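Local coordinates for hydrolase, alpha/beta hydrolase FOLD family (Staphylococcus aureus, PDB 2XMZ), which probably catalyses, as the MenH lyase of menaquinone biosynthesis, the elimination of pyruvate that yields 2-succinyl-6-hydroxy-2,4-cyclohexadiene-1-carboxylate, at residues V166-Q169 with H170-Q174; D141-G144 with I145-V149; K38-N42 with Y43-T47; F25-D28 with S29-H33. All coordinates share one frame; numbering follows the deposited sequence.

Contact 1 (V166-Q169 with H170-Q174); sequences VEIQ and HQIRQ
Of the flat groups here, the Q171 amide leans back over the preceding turn: its OE1 comes to 3.9 Å from I168 CG1, the two side chains crossing at a slant, while Q171 CG rests against E167 O at 3.4 Å. H170 reaches back less: its CB touches E167 O at 3.4 Å, but with CG anti to the backbone N (chi1 175°) the ring swings off toward the surface, and E167 O approaches it only obliquely. One apolar pair spans a full turn, I168 CG2 meeting I172 CD1 at 3.9 Å; both isoleucines also lie on V249 of helix 247-250. Beneath the side chains run four successive backbone bonds, among them I172 N to I168 O at 3.0 Å, almost perfectly straight at 179°, and R173 N to Q169 O at 2.9 Å. Q169 NE2 hydrogen-bonds L164 O, and R173 NH2 forms a salt bridge with E153 and a hydrogen bond to N150. This i to i+4 ladder is that of a regular alpha-helix, the opening turns of helix 166-177, which belongs to the helical insertion between strands 110-114 and 210-215, consistent with the cap of an alpha/beta hydrolase fold.

Contact 2 (D141-G144 with I145-V149); sequences DIAG and IELFV
A143 and L147 meet across a sharp helix-to-helix junction, where helix 123-143 stops and helix 145-152 starts with G144 alone between them. The methyl CD1 of L147 lies 3.5 Å from A143 O and 4.1 Å from A143 CB. With CG anti to its carbonyl carbon (chi1 -65°), L147 directs its branch back at the end of the first helix. No direct hydrogen bond crosses the junction; a water does the joining. It donates to A143 O at 3.0 Å and accepts from L147 N at 2.8 Å, so a carbonyl at the end of one helix and an amide in the first turn of the next are satisfied through one bridging molecule.

G144 sets this geometry. Its positive phi of 93° takes the chain out of the first helix, and the same residue is the N-cap of the second. Farther out, D141 OD2 ties the end of helix 123-143 to R189 by a salt bridge. I145 packs on L140, on P181 and on L26, while F148 touches R136 and L140 of helix 123-143 as well as F25 and L26, its ring also meeting that of W152. Both helices fall in the insertion that, as in other alpha/beta hydrolases, probably forms the cap over the active site. Within 145-149 the i to i+4 backbone bond is V149 N to I145 O at 2.9 Å; G144 O, one residue earlier, is approached by F148 CB at 3.6 Å.

Contact 3 (K38-N42 with Y43-T47); sequences KFTDN and YHVIT
Y43 lays its ring against the peptide that precedes it: N42 O stands over one face, 3.4 Å from Y43 CG, and N42 CB comes to 3.5 Å from Y43 CE2. At the ring edge, near its plane, F39 O approaches Y43 CD2 at 3.3 Å. That carbonyl is gripped twice, by Y43 N at 2.7 Å through a distinctly bent bond (133° at the hydrogen) and by N42 N at 3.0 Å, so the chain turns tightly around this one oxygen. A CA-H...O contact runs the other way, T40 CA to Y43 O at 3.1 Å and nearly straight at 172°. The turn joins helix 36-40 to strand 44-48, the second half of a beta-alpha-beta crossover from strand 17-22, both strands belonging to the central sheet of the alpha/beta hydrolase fold. Packing between helix and strand rests on V45. With CG1 anti to its backbone N (chi1 173°), V45 brings the other methyl, CG2, to 3.7 Å from F39 CB and 3.8 Å from T40 CG2, and the T40 and V45 side chains cross at about a right angle. F39 continues outward onto D256, I259 and L260 of helix 252-266, while V45 also touches F21 on the neighbouring strand.

Contact 4 (F25-D28 with S29-H33); sequences FLSD and SRTYH
D28 OD2 is gripped by two N-H groups of R30, the backbone N and the side-chain NE, each at 2.9 Å. The two donors use different lone pairs: R30 N takes the anti one, and R30 NE takes the syn one along a nearly straight line (176°), with the oxygen in the plane of the guanidinium. The second oxygen, D28 OD1, receives R30 NH2 at 2.7 Å, also on its syn lone pair. The arginine thus holds the carboxylate side-on, one nitrogen to each oxygen, with the two planes only 23° apart. D28 can face forward like this because its CG stands between the backbone N and the carbonyl carbon (chi1 53°).

The bond from R30 N to D28 OD2 makes an Asx turn, leading directly into the 3-10 segment 29-32. It lies in the loop after strand 17-22, which in alpha/beta hydrolases runs beside the active site and commonly contributes to the oxyanion hole. Backbone reinforces the turn: T31 N bonds D28 O at 3.1 Å, arriving from above the carbonyl plane. T31 CB also contacts S27 OG at 3.7 Å, and T31 CG2 sits over the centre of the Y32 ring, 3.5 Å above its plane. Second partners fix the ion pair further, Q179 NE2 on D28 OD1 and S178 OG on R30 NH2. T31 OG1 bonds H248 NE2, and S29 OG bonds D49 OD1.

Overall arrangement
Contacts 1 and 2 lie at the surface, in successive helices of the insertion, and touch where R173 packs on E146 and V149. Contact 4 is buried, about 9 Å from the chain centre, and contact 3 is partly buried, on the strand next to the edge strand 6-9. Chemistry follows place: contact 1 is a plain helical ladder, contact 2 a water-bridged helix junction, contact 3 helix-to-strand packing, and contact 4 a salt-bridged turn. Contact 4 links the regions: its L26 packs on I145 and F148 of contact 2, its H33 touches Q171 of contact 1, and its S29 meets T47 of contact 3. Contacts 2 and 3 stand farthest apart, centres about 35 Å.

Contact 1 (V166-Q169 with H170-Q174)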
loop_
_atom_site.group_PDB
_atom_site.type_symbol
_atom_site.label_atom_id
_atom_site.label_comp_id
_atom_site.label_asym_id
_atom_site.label_seq_id
_atom_site.Cartn_x
_atom_site.Cartn_y
_atom_site.Cartn_z
ATOM N N VAL A 166 18.068 13.421 -7.052
ATOM C CA VAL A 166 18.032 12.737 -8.349
ATOM C C VAL A 166 18.132 11.199 -8.253
ATOM O O VAL A 166 17.485 10.490 -9.031
ATOM C CB VAL A 166 19.032 13.377 -9.357
ATOM C CG1 VAL A 166 20.487 13.254 -8.878
ATOM C CG2 VAL A 166 18.851 12.794 -10.744
ATOM N N GLU A 167 18.885 10.694 -7.268
ATOM C CA GLU A 167 19.016 9.245 -7.042
ATOM C C GLU A 167 17.668 8.633 -6.735
ATOM O O GLU A 167 17.339 7.552 -7.222
ATOM C CB GLU A 167 19.908 8.902 -5.841
ATOM C CG GLU A 167 21.021 9.822 -5.552
ATOM C CD GLU A 167 20.619 11.008 -4.739
ATOM O OE1 GLU A 167 20.417 10.859 -3.510
ATOM O OE2 GLU A 167 20.533 12.096 -5.340
ATOM N N ILE A 168 16.922 9.311 -5.864
ATOM C CA ILE A 168 15.624 8.833 -5.433
ATOM C C ILE A 168 14.671 8.839 -6.623
ATOM O O ILE A 168 13.968 7.856 -6.857
ATOM C CB ILE A 168 15.085 9.620 -4.189
ATOM C CG1 ILE A 168 15.652 9.033 -2.883
ATOM C CG2 ILE A 168 13.588 9.517 -4.085
ATOM C CD1 ILE A 168 17.007 9.541 -2.466
ATOM N N GLN A 169 14.676 9.916 -7.400
ATOM C CA GLN A 169 13.797 9.985 -8.568
ATOM C C GLN A 169 14.140 8.875 -9.584
ATOM O O GLN A 169 13.240 8.226 -10.109
ATOM C CB GLN A 169 13.801 11.383 -9.199
ATOM C CG GLN A 169 13.326 12.490 -8.245
ATOM C CD GLN A 169 13.118 13.832 -8.930
ATOM O OE1 GLN A 169 12.296 13.959 -9.837
ATOM N NE2 GLN A 169 13.838 14.846 -8.474
ATOM N N HIS A 170 15.436 8.643 -9.809
ATOM C CA HIS A 170 15.929 7.492 -10.579
ATOM C C HIS A 170 15.383 6.146 -10.083
ATOM O O HIS A 170 14.837 5.377 -10.884
ATOM C CB HIS A 170 17.466 7.474 -10.586
ATOM C CG HIS A 170 18.067 6.268 -11.247
ATOM N ND1 HIS A 170 18.288 6.195 -12.607
ATOM C CD2 HIS A 170 18.537 5.105 -10.730
ATOM C CE1 HIS A 170 18.841 5.033 -12.902
ATOM N NE2 HIS A 170 19.008 4.355 -11.779
ATOM N N GLN A 171 15.525 5.866 -8.779
ATOM C CA GLN A 171 15.061 4.604 -8.185
ATOM C C GLN A 171 13.560 4.383 -8.402
ATOM O O GLN A 171 13.142 3.297 -8.795
ATOM C CB GLN A 171 15.350 4.556 -6.683
ATOM C CG GLN A 171 16.797 4.289 -6.301
ATOM C CD GLN A 171 17.042 4.455 -4.798
ATOM O OE1 GLN A 171 16.847 5.545 -4.235
ATOM N NE2 GLN A 171 17.475 3.374 -4.142
ATOM N N ILE A 172 12.772 5.417 -8.111
ATOM C CA ILE A 172 11.331 5.408 -8.361
ATOM C C ILE A 172 11.025 5.116 -9.840
ATOM O O ILE A 172 10.217 4.224 -10.135
ATOM C CB ILE A 172 10.660 6.733 -7.921
ATOM C CG1 ILE A 172 10.673 6.852 -6.393
ATOM C CG2 ILE A 172 9.217 6.789 -8.410
ATOM C CD1 ILE A 172 10.349 8.238 -5.880
ATOM N N ARG A 173 11.676 5.862 -10.747
ATOM C CA ARG A 173 11.477 5.707 -12.197
ATOM C C ARG A 173 11.822 4.296 -12.680
ATOM O O ARG A 173 11.108 3.720 -13.499
ATOM C CB ARG A 173 12.289 6.751 -12.993
ATOM C CG ARG A 173 12.016 6.701 -14.491
ATOM C CD ARG A 173 12.734 7.780 -15.275
ATOM N NE ARG A 173 12.606 7.551 -16.712
ATOM C CZ ARG A 173 11.520 7.819 -17.437
ATOM N NH1 ARG A 173 11.525 7.554 -18.734
ATOM N NH2 ARG A 173 10.429 8.350 -16.878
ATOM N N GLN A 174 12.919 3.753 -12.160
ATOM C CA GLN A 174 13.363 2.414 -12.505
ATOM C C GLN A 174 12.367 1.362 -12.040
ATOM O O GLN A 174 12.067 0.419 -12.789
ATOM C CB GLN A 174 14.774 2.154 -11.929
ATOM C CG GLN A 174 15.259 0.707 -11.985
ATOM C CD GLN A 174 14.660 -0.174 -10.901
ATOM O OE1 GLN A 174 14.313 -1.332 -11.149
ATOM N NE2 GLN A 174 14.515 0.378 -9.693
#

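Contact 2 (D141-G144 with I145-V149)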
loop_
_atom_site.group_PDB
_atom_site.type_symbol
_atom_site.label_atom_id
_atom_site.label_comp_id
_atom_site.label_asym_id
_atom_site.label_seq_id
_atom_site.Cartn_x
_atom_site.Cartn_y
_atom_site.Cartn_z
ATOM N N ASP A 141 -1.549 -1.424 -22.210
ATOM C CA ASP A 141 -1.588 -2.540 -23.170
ATOM C C ASP A 141 -1.080 -2.163 -24.569
ATOM O O ASP A 141 -0.576 -3.022 -25.308
ATOM C CB ASP A 141 -3.024 -3.062 -23.314
ATOM C CG ASP A 141 -3.380 -4.153 -22.313
ATOM O OD1 ASP A 141 -2.497 -4.622 -21.547
ATOM O OD2 ASP A 141 -4.576 -4.549 -22.308
ATOM N N ILE A 142 -1.229 -0.887 -24.922
ATOM C CA ILE A 142 -0.952 -0.387 -26.278
ATOM C C ILE A 142 0.361 0.410 -26.395
ATOM O O ILE A 142 1.210 0.072 -27.223
ATOM C CB ILE A 142 -2.159 0.443 -26.842
ATOM C CG1 ILE A 142 -3.402 -0.456 -26.979
ATOM C CG2 ILE A 142 -1.802 1.099 -28.193
ATOM C CD1 ILE A 142 -4.702 0.282 -27.319
ATOM N N ALA A 143 0.533 1.443 -25.563
ATOM C CA ALA A 143 1.693 2.337 -25.682
ATOM C C ALA A 143 2.938 1.936 -24.864
ATOM O O ALA A 143 4.029 2.480 -25.081
ATOM C CB ALA A 143 1.289 3.793 -25.404
ATOM N N GLY A 144 2.780 0.999 -23.934
ATOM C CA GLY A 144 3.923 0.436 -23.196
ATOM C C GLY A 144 4.254 1.121 -21.879
ATOM O O GLY A 144 3.612 2.102 -21.498
ATOM N N ILE A 145 5.281 0.625 -21.189
ATOM C CA ILE A 145 5.560 1.094 -19.825
ATOM C C ILE A 145 6.164 2.497 -19.820
ATOM O O ILE A 145 5.715 3.350 -19.064
ATOM C CB ILE A 145 6.434 0.092 -18.995
ATOM C CG1 ILE A 145 6.383 0.427 -17.498
ATOM C CG2 ILE A 145 7.890 0.050 -19.484
ATOM C CD1 ILE A 145 4.992 0.410 -16.908
ATOM N N GLU A 146 7.145 2.739 -20.689
ATOM C CA GLU A 146 7.911 3.977 -20.649
ATOM C C GLU A 146 7.032 5.221 -20.816
ATOM O O GLU A 146 7.118 6.154 -20.018
ATOM C CB GLU A 146 9.068 3.960 -21.665
ATOM C CG GLU A 146 10.039 5.140 -21.504
ATOM C CD GLU A 146 11.305 4.990 -22.329
ATOM O OE1 GLU A 146 11.664 3.842 -22.669
ATOM O OE2 GLU A 146 11.941 6.017 -22.647
ATOM N N LEU A 147 6.171 5.216 -21.830
ATOM C CA LEU A 147 5.318 6.369 -22.114
ATOM C C LEU A 147 4.314 6.588 -20.971
ATOM O O LEU A 147 4.054 7.718 -20.564
ATOM C CB LEU A 147 4.631 6.217 -23.482
ATOM C CG LEU A 147 5.561 6.206 -24.725
ATOM C CD1 LEU A 147 4.831 5.721 -25.974
ATOM C CD2 LEU A 147 6.275 7.543 -25.008
ATOM N N PHE A 148 3.787 5.495 -20.431
ATOM C CA PHE A 148 2.897 5.586 -19.273
ATOM C C PHE A 148 3.567 6.241 -18.075
ATOM O O PHE A 148 2.995 7.148 -17.459
ATOM C CB PHE A 148 2.335 4.213 -18.896
ATOM C CG PHE A 148 1.316 4.276 -17.811
ATOM C CD1 PHE A 148 -0.022 4.549 -18.107
ATOM C CD2 PHE A 148 1.694 4.101 -16.481
ATOM C CE1 PHE A 148 -0.962 4.631 -17.102
ATOM C CE2 PHE A 148 0.752 4.181 -15.464
ATOM C CZ PHE A 148 -0.582 4.443 -15.781
ATOM N N VAL A 149 4.775 5.774 -17.745
ATOM C CA VAL A 149 5.553 6.300 -16.613
ATOM C C VAL A 149 5.882 7.785 -16.823
ATOM O O VAL A 149 5.799 8.577 -15.887
ATOM C CB VAL A 149 6.849 5.473 -16.363
ATOM C CG1 VAL A 149 7.742 6.132 -15.315
ATOM C CG2 VAL A 149 6.509 4.055 -15.898
HETATM O O HOH W 1 6.618 3.252 -23.744
#

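Contact 3 (K38-N42 with Y43-T47)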
loop_
_atom_site.group_PDB
_atom_site.type_symbol
_atom_site.label_atom_id
_atom_site.label_comp_id
_atom_site.label_asym_id
_atom_site.label_seq_id
_atom_site.Cartn_x
_atom_site.Cartn_y
_atom_site.Cartn_z
ATOM N N LYS A 38 15.792 -1.114 9.452
ATOM C CA LYS A 38 15.333 -0.282 10.564
ATOM C C LYS A 38 14.309 -1.045 11.417
ATOM O O LYS A 38 14.182 -0.785 12.607
ATOM C CB LYS A 38 14.747 1.059 10.079
ATOM C CG LYS A 38 15.572 1.761 8.988
ATOM C CD LYS A 38 16.782 2.495 9.545
ATOM C CE LYS A 38 17.775 2.811 8.431
ATOM N NZ LYS A 38 17.084 3.145 7.147
ATOM N N PHE A 39 13.603 -2.003 10.814
ATOM C CA PHE A 39 12.604 -2.783 11.557
ATOM C C PHE A 39 13.074 -4.154 12.046
ATOM O O PHE A 39 12.692 -4.571 13.141
ATOM C CB PHE A 39 11.268 -2.839 10.806
ATOM C CG PHE A 39 10.692 -1.470 10.531
ATOM C CD1 PHE A 39 10.048 -0.760 11.537
ATOM C CD2 PHE A 39 10.856 -0.871 9.295
ATOM C CE1 PHE A 39 9.560 0.521 11.309
ATOM C CE2 PHE A 39 10.349 0.411 9.043
ATOM C CZ PHE A 39 9.708 1.110 10.063
ATOM N N THR A 40 13.932 -4.828 11.282
ATOM C CA THR A 40 14.413 -6.160 11.667
ATOM C C THR A 40 15.225 -6.172 12.980
ATOM O O THR A 40 15.396 -7.217 13.605
ATOM C CB THR A 40 15.196 -6.853 10.537
ATOM O OG1 THR A 40 16.275 -6.011 10.112
ATOM C CG2 THR A 40 14.261 -7.147 9.345
ATOM N N ASP A 41 15.703 -5.004 13.398
ATOM C CA ASP A 41 16.310 -4.838 14.716
ATOM C C ASP A 41 15.428 -5.432 15.825
ATOM O O ASP A 41 15.936 -6.035 16.771
ATOM C CB ASP A 41 16.558 -3.351 15.008
ATOM C CG ASP A 41 17.830 -2.808 14.357
ATOM O OD1 ASP A 41 18.580 -3.567 13.682
ATOM O OD2 ASP A 41 18.074 -1.590 14.538
ATOM N N ASN A 42 14.114 -5.255 15.695
ATOM C CA ASN A 42 13.146 -5.655 16.724
ATOM C C ASN A 42 11.925 -6.412 16.196
ATOM O O ASN A 42 11.110 -6.896 16.980
ATOM C CB ASN A 42 12.652 -4.417 17.491
ATOM C CG ASN A 42 13.755 -3.730 18.292
ATOM O OD1 ASN A 42 14.156 -2.607 17.972
ATOM N ND2 ASN A 42 14.247 -4.398 19.338
ATOM N N TYR A 43 11.772 -6.481 14.874
ATOM C CA TYR A 43 10.555 -7.035 14.266
ATOM C C TYR A 43 10.886 -7.960 13.096
ATOM O O TYR A 43 11.788 -7.677 12.312
ATOM C CB TYR A 43 9.600 -5.896 13.804
ATOM C CG TYR A 43 9.294 -4.883 14.901
ATOM C CD1 TYR A 43 8.230 -5.070 15.775
ATOM C CD2 TYR A 43 10.099 -3.755 15.085
ATOM C CE1 TYR A 43 7.970 -4.155 16.812
ATOM C CE2 TYR A 43 9.839 -2.835 16.102
ATOM C CZ TYR A 43 8.776 -3.042 16.964
ATOM O OH TYR A 43 8.539 -2.131 17.971
ATOM N N HIS A 44 10.165 -9.074 12.992
ATOM C CA HIS A 44 10.172 -9.852 11.756
ATOM C C HIS A 44 9.509 -8.998 10.685
ATOM O O HIS A 44 8.541 -8.289 10.960
ATOM C CB HIS A 44 9.402 -11.159 11.905
ATOM C CG HIS A 44 9.977 -12.084 12.932
ATOM N ND1 HIS A 44 11.212 -12.673 12.796
ATOM C CD2 HIS A 44 9.466 -12.536 14.103
ATOM C CE1 HIS A 44 11.444 -13.445 13.844
ATOM N NE2 HIS A 44 10.399 -13.382 14.650
ATOM N N VAL A 45 10.037 -9.059 9.471
ATOM C CA VAL A 45 9.467 -8.259 8.375
ATOM C C VAL A 45 9.134 -9.149 7.196
ATOM O O VAL A 45 9.949 -9.980 6.793
ATOM C CB VAL A 45 10.408 -7.096 7.908
ATOM C CG1 VAL A 45 9.840 -6.413 6.643
ATOM C CG2 VAL A 45 10.642 -6.073 9.031
ATOM N N ILE A 46 7.932 -8.951 6.650
ATOM C CA ILE A 46 7.518 -9.582 5.416
ATOM C C ILE A 46 7.181 -8.490 4.408
ATOM O O ILE A 46 6.542 -7.492 4.729
ATOM C CB ILE A 46 6.264 -10.474 5.596
ATOM C CG1 ILE A 46 6.581 -11.650 6.518
ATOM C CG2 ILE A 46 5.754 -11.001 4.237
ATOM C CD1 ILE A 46 5.337 -12.402 6.987
ATOM N N THR A 47 7.626 -8.685 3.175
ATOM C CA THR A 47 7.172 -7.830 2.104
ATOM C C THR A 47 6.444 -8.741 1.157
ATOM O O THR A 47 6.860 -9.889 0.973
ATOM C CB THR A 47 8.336 -7.123 1.389
ATOM O OG1 THR A 47 9.232 -8.088 0.858
ATOM C CG2 THR A 47 9.080 -6.167 2.348
#

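Contact 4 (F25-D28 with S29-H33)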
loop_
_atom_site.group_PDB
_atom_site.type_symbol
_atom_site.label_atom_id
_atom_site.label_comp_id
_atom_site.label_asym_id
_atom_site.label_seq_id
_atom_site.Cartn_x
_atom_site.Cartn_y
_atom_site.Cartn_z
ATOM N N PHE A 25 0.821 1.007 -6.384
ATOM C CA PHE A 25 0.705 0.770 -7.811
ATOM C C PHE A 25 1.985 1.142 -8.556
ATOM O O PHE A 25 2.653 2.133 -8.209
ATOM C CB PHE A 25 -0.485 1.550 -8.372
ATOM C CG PHE A 25 -0.676 1.349 -9.850
ATOM C CD1 PHE A 25 -1.070 0.103 -10.339
ATOM C CD2 PHE A 25 -0.459 2.386 -10.742
ATOM C CE1 PHE A 25 -1.246 -0.108 -11.687
ATOM C CE2 PHE A 25 -0.635 2.196 -12.116
ATOM C CZ PHE A 25 -1.031 0.942 -12.596
ATOM N N LEU A 26 2.331 0.360 -9.571
ATOM C CA LEU A 26 3.481 0.657 -10.439
ATOM C C LEU A 26 4.790 0.609 -9.662
ATOM O O LEU A 26 5.728 1.373 -9.924
ATOM C CB LEU A 26 3.348 2.038 -11.096
ATOM C CG LEU A 26 3.044 2.315 -12.572
ATOM C CD1 LEU A 26 3.475 3.749 -12.908
ATOM C CD2 LEU A 26 3.678 1.350 -13.547
ATOM N N SER A 27 4.855 -0.286 -8.693
ATOM C CA SER A 27 5.990 -0.348 -7.796
ATOM C C SER A 27 5.974 -1.751 -7.268
ATOM O O SER A 27 5.212 -2.580 -7.757
ATOM C CB SER A 27 5.818 0.670 -6.660
ATOM O OG SER A 27 6.839 0.547 -5.678
ATOM N N ASP A 28 6.840 -2.046 -6.304
ATOM C CA ASP A 28 6.811 -3.341 -5.677
ATOM C C ASP A 28 7.517 -3.224 -4.336
ATOM O O ASP A 28 7.827 -2.110 -3.862
ATOM C CB ASP A 28 7.415 -4.450 -6.588
ATOM C CG ASP A 28 8.803 -4.126 -7.092
ATOM O OD1 ASP A 28 9.017 -4.129 -8.328
ATOM O OD2 ASP A 28 9.712 -3.886 -6.278
ATOM N N SER A 29 7.814 -4.380 -3.762
ATOM C CA SER A 29 8.411 -4.452 -2.435
ATOM C C SER A 29 9.757 -3.750 -2.316
ATOM O O SER A 29 10.168 -3.407 -1.206
ATOM C CB SER A 29 8.552 -5.897 -2.023
ATOM O OG SER A 29 7.252 -6.424 -1.779
ATOM N N ARG A 30 10.447 -3.552 -3.441
ATOM C CA ARG A 30 11.717 -2.856 -3.402
ATOM C C ARG A 30 11.615 -1.446 -2.815
ATOM O O ARG A 30 12.622 -0.928 -2.355
ATOM C CB ARG A 30 12.369 -2.768 -4.784
ATOM C CG ARG A 30 13.023 -4.055 -5.261
ATOM C CD ARG A 30 13.429 -3.891 -6.710
ATOM N NE ARG A 30 12.275 -3.612 -7.559
ATOM C CZ ARG A 30 12.343 -3.269 -8.839
ATOM N NH1 ARG A 30 13.524 -3.136 -9.431
ATOM N NH2 ARG A 30 11.219 -3.034 -9.511
ATOM N N THR A 31 10.436 -0.825 -2.873
ATOM C CA THR A 31 10.203 0.492 -2.272
ATOM C C THR A 31 10.518 0.521 -0.766
ATOM O O THR A 31 10.788 1.592 -0.212
ATOM C CB THR A 31 8.754 1.008 -2.526
ATOM O OG1 THR A 31 8.651 2.377 -2.129
ATOM C CG2 THR A 31 7.711 0.183 -1.749
ATOM N N TYR A 32 10.496 -0.645 -0.111
ATOM C CA TYR A 32 10.758 -0.708 1.347
ATOM C C TYR A 32 12.192 -1.089 1.673
ATOM O O TYR A 32 12.572 -1.202 2.845
ATOM C CB TYR A 32 9.773 -1.660 2.005
ATOM C CG TYR A 32 8.353 -1.203 1.797
ATOM C CD1 TYR A 32 7.941 0.052 2.241
ATOM C CD2 TYR A 32 7.443 -1.998 1.125
ATOM C CE1 TYR A 32 6.656 0.501 2.026
ATOM C CE2 TYR A 32 6.143 -1.568 0.902
ATOM C CZ TYR A 32 5.754 -0.323 1.358
ATOM O OH TYR A 32 4.474 0.110 1.150
ATOM N N HIS A 33 12.993 -1.239 0.613
ATOM C CA HIS A 33 14.395 -1.686 0.690
ATOM C C HIS A 33 15.213 -1.066 1.816
ATOM O O HIS A 33 15.806 -1.777 2.632
ATOM C CB HIS A 33 15.110 -1.456 -0.665
ATOM C CG HIS A 33 15.267 -0.005 -1.050
ATOM N ND1 HIS A 33 14.193 0.832 -1.279
ATOM C CD2 HIS A 33 16.377 0.749 -1.245
ATOM C CE1 HIS A 33 14.633 2.034 -1.607
ATOM N NE2 HIS A 33 15.955 2.012 -1.590
#